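Local structure of sensor protein (Vibrio cholerae, 3BY9) at residues S163-V167 with S178-W183. The protein is a membrane-bound histidine kinase, DctB, probably autophosphorylating from ATP, whose sensor domain, the part described here, binds C4-dicarboxylates such as succinate. Residues are numbered along the deposited sequence; the frame is centred on the assembly and turned at random.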
loop_
_atom_site.group_PDB
_atom_site.type_symbol
_atom_site.label_atom_id
_atom_site.label_comp_id
_atom_site.label_asym_id
_atom_site.label_seq_id
_atom_site.Cartn_x
_atom_site.Cartn_y
_atom_site.Cartn_z
ATOM N N SER A 163 -20.086 -13.315 5.211
ATOM C CA SER A 163 -19.956 -14.759 5.135
ATOM C C SER A 163 -18.615 -15.213 4.540
ATOM O O SER A 163 -18.364 -16.410 4.453
ATOM C CB SER A 163 -21.129 -15.344 4.265
ATOM O OG SER A 163 -21.117 -14.783 2.967
ATOM N N SER A 164 -17.744 -14.257 4.211
ATOM C CA SER A 164 -16.429 -14.578 3.621
ATOM C C SER A 164 -15.480 -13.436 4.019
ATOM O O SER A 164 -15.928 -12.365 4.455
ATOM C CB SER A 164 -16.534 -14.666 2.105
ATOM O OG SER A 164 -16.984 -13.451 1.526
ATOM N N TYR A 165 -14.190 -13.685 3.867
ATOM C CA TYR A 165 -13.180 -12.722 4.270
ATOM C C TYR A 165 -12.276 -12.440 3.129
ATOM O O TYR A 165 -12.209 -13.227 2.170
ATOM C CB TYR A 165 -12.302 -13.321 5.400
ATOM C CG TYR A 165 -13.084 -13.781 6.609
ATOM C CD1 TYR A 165 -13.306 -12.906 7.700
ATOM C CD2 TYR A 165 -13.721 -15.024 6.592
ATOM C CE1 TYR A 165 -14.165 -13.272 8.767
ATOM C CE2 TYR A 165 -14.618 -15.377 7.638
ATOM C CZ TYR A 165 -14.815 -14.482 8.704
ATOM O OH TYR A 165 -15.729 -14.824 9.669
ATOM N N PHE A 166 -11.573 -11.302 3.196
ATOM C CA PHE A 166 -10.575 -11.116 2.135
ATOM C C PHE A 166 -9.237 -10.766 2.754
ATOM O O PHE A 166 -9.145 -10.284 3.892
ATOM C CB PHE A 166 -10.958 -9.981 1.153
ATOM C CG PHE A 166 -10.423 -8.629 1.561
ATOM C CD1 PHE A 166 -9.179 -8.206 1.133
ATOM C CD2 PHE A 166 -11.155 -7.813 2.430
ATOM C CE1 PHE A 166 -8.652 -6.978 1.562
ATOM C CE2 PHE A 166 -10.636 -6.588 2.866
ATOM C CZ PHE A 166 -9.365 -6.173 2.418
ATOM N N VAL A 167 -8.166 -11.080 2.025
ATOM C CA VAL A 167 -6.853 -10.568 2.442
ATOM C C VAL A 167 -6.202 -10.074 1.131
ATOM O O VAL A 167 -6.591 -10.538 0.053
ATOM C CB VAL A 167 -5.876 -11.617 3.025
ATOM C CG1 VAL A 167 -6.416 -12.085 4.413
ATOM C CG2 VAL A 167 -5.711 -12.843 2.075
ATOM N N SER A 178 -6.873 -6.560 5.111
ATOM C CA SER A 178 -7.698 -7.735 5.402
ATOM C C SER A 178 -9.011 -7.285 6.048
ATOM O O SER A 178 -9.062 -6.218 6.649
ATOM C CB SER A 178 -6.985 -8.590 6.420
ATOM O OG SER A 178 -7.795 -9.738 6.728
ATOM N N SER A 179 -10.062 -8.096 5.899
ATOM C CA SER A 179 -11.292 -7.810 6.627
ATOM C C SER A 179 -11.163 -8.366 8.060
ATOM O O SER A 179 -12.059 -8.148 8.889
ATOM C CB SER A 179 -12.509 -8.403 5.890
ATOM O OG SER A 179 -12.431 -9.836 5.721
ATOM N N GLN A 180 -10.083 -9.089 8.378
ATOM C CA GLN A 180 -9.837 -9.586 9.757
ATOM C C GLN A 180 -8.517 -8.888 10.140
ATOM O O GLN A 180 -7.422 -9.308 9.797
ATOM C CB GLN A 180 -9.749 -11.127 9.795
ATOM C CG GLN A 180 -9.105 -11.733 11.053
ATOM C CD GLN A 180 -9.610 -11.151 12.384
ATOM O OE1 GLN A 180 -9.281 -10.027 12.753
ATOM N NE2 GLN A 180 -10.388 -11.935 13.115
ATOM N N PRO A 181 -8.611 -7.782 10.872
ATOM C CA PRO A 181 -7.404 -7.029 11.258
ATOM C C PRO A 181 -6.339 -7.754 12.046
ATOM O O PRO A 181 -5.162 -7.361 12.037
ATOM C CB PRO A 181 -7.970 -5.814 12.028
ATOM C CG PRO A 181 -9.353 -5.665 11.448
ATOM C CD PRO A 181 -9.846 -7.094 11.296
ATOM N N ALA A 182 -6.737 -8.821 12.733
ATOM C CA ALA A 182 -5.773 -9.581 13.513
ATOM C C ALA A 182 -4.745 -10.259 12.610
ATOM O O ALA A 182 -3.669 -10.634 13.068
ATOM C CB ALA A 182 -6.502 -10.645 14.326
ATOM N N TRP A 183 -5.091 -10.445 11.334
ATOM C CA TRP A 183 -4.167 -11.137 10.403
ATOM C C TRP A 183 -3.177 -10.147 9.752
ATOM O O TRP A 183 -2.226 -10.580 9.058
ATOM C CB TRP A 183 -4.959 -11.881 9.300
ATOM C CG TRP A 183 -5.937 -12.958 9.790
ATOM C CD1 TRP A 183 -5.922 -13.584 11.017
ATOM C CD2 TRP A 183 -7.021 -13.534 9.061
ATOM N NE1 TRP A 183 -6.932 -14.523 11.079
ATOM C CE2 TRP A 183 -7.625 -14.511 9.897
ATOM C CE3 TRP A 183 -7.558 -13.320 7.781
ATOM C CZ2 TRP A 183 -8.729 -15.264 9.484
ATOM C CZ3 TRP A 183 -8.652 -14.053 7.382
ATOM C CH2 TRP A 183 -9.233 -15.020 8.238
#
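Phe166 and Ser179 are tied together through both polar groups of the Phe166 backbone. Ser179 N donates to Phe166 O at 3.1 Å. In return Phe166 N gives its hydrogen to Ser179 OG at 3.0 Å, and with an N-H...O angle of 158° the hydroxyl takes the place of the Ser179 carbonyl that would accept in a regular antiparallel pair. The chi1 of 59°, which sets OG between the backbone N and carbonyl carbon of Ser179, turns the hydroxyl to that amide. Next to it, Val167 and Ser178 form an antiparallel non-hydrogen-bonded pair, their CA atoms 4.2 Å apart. Ser178 OG accepts from Gln180 N at 2.9 Å, an ST turn at the point where the chain leaves the pairing; its own proton may go to Phe166 O, though that is not settled.

Aromatic contacts flank these bonds. Ser178 CA sits over one face of the Phe166 ring, 4.1 Å from its centroid, a CH-pi contact; Phe19, of the long N-terminal helix, and Trp159 also meet this ring. Toward Trp183, Val167 CG1 reaches the edge of the indole, 3.8 Å from CE3 and near the ring plane. The Tyr165 and Trp183 rings meet obliquely, their planes at 55°, while Gln180 CG lies over the centre of an indole face. Trp215 makes an edge-to-face contact with the same indole.

The contact lies at the open end of the antiparallel hairpin of 165-169 and 175-176, where the second arm turns away from the first, 165-169 being the edge strand of the four-stranded antiparallel sheet. Two serine hydroxyls accept from the amides of Phe166 and Gln180, so these N-H groups keep partners although the regular pairing stops, and aromatic rings pack beside them.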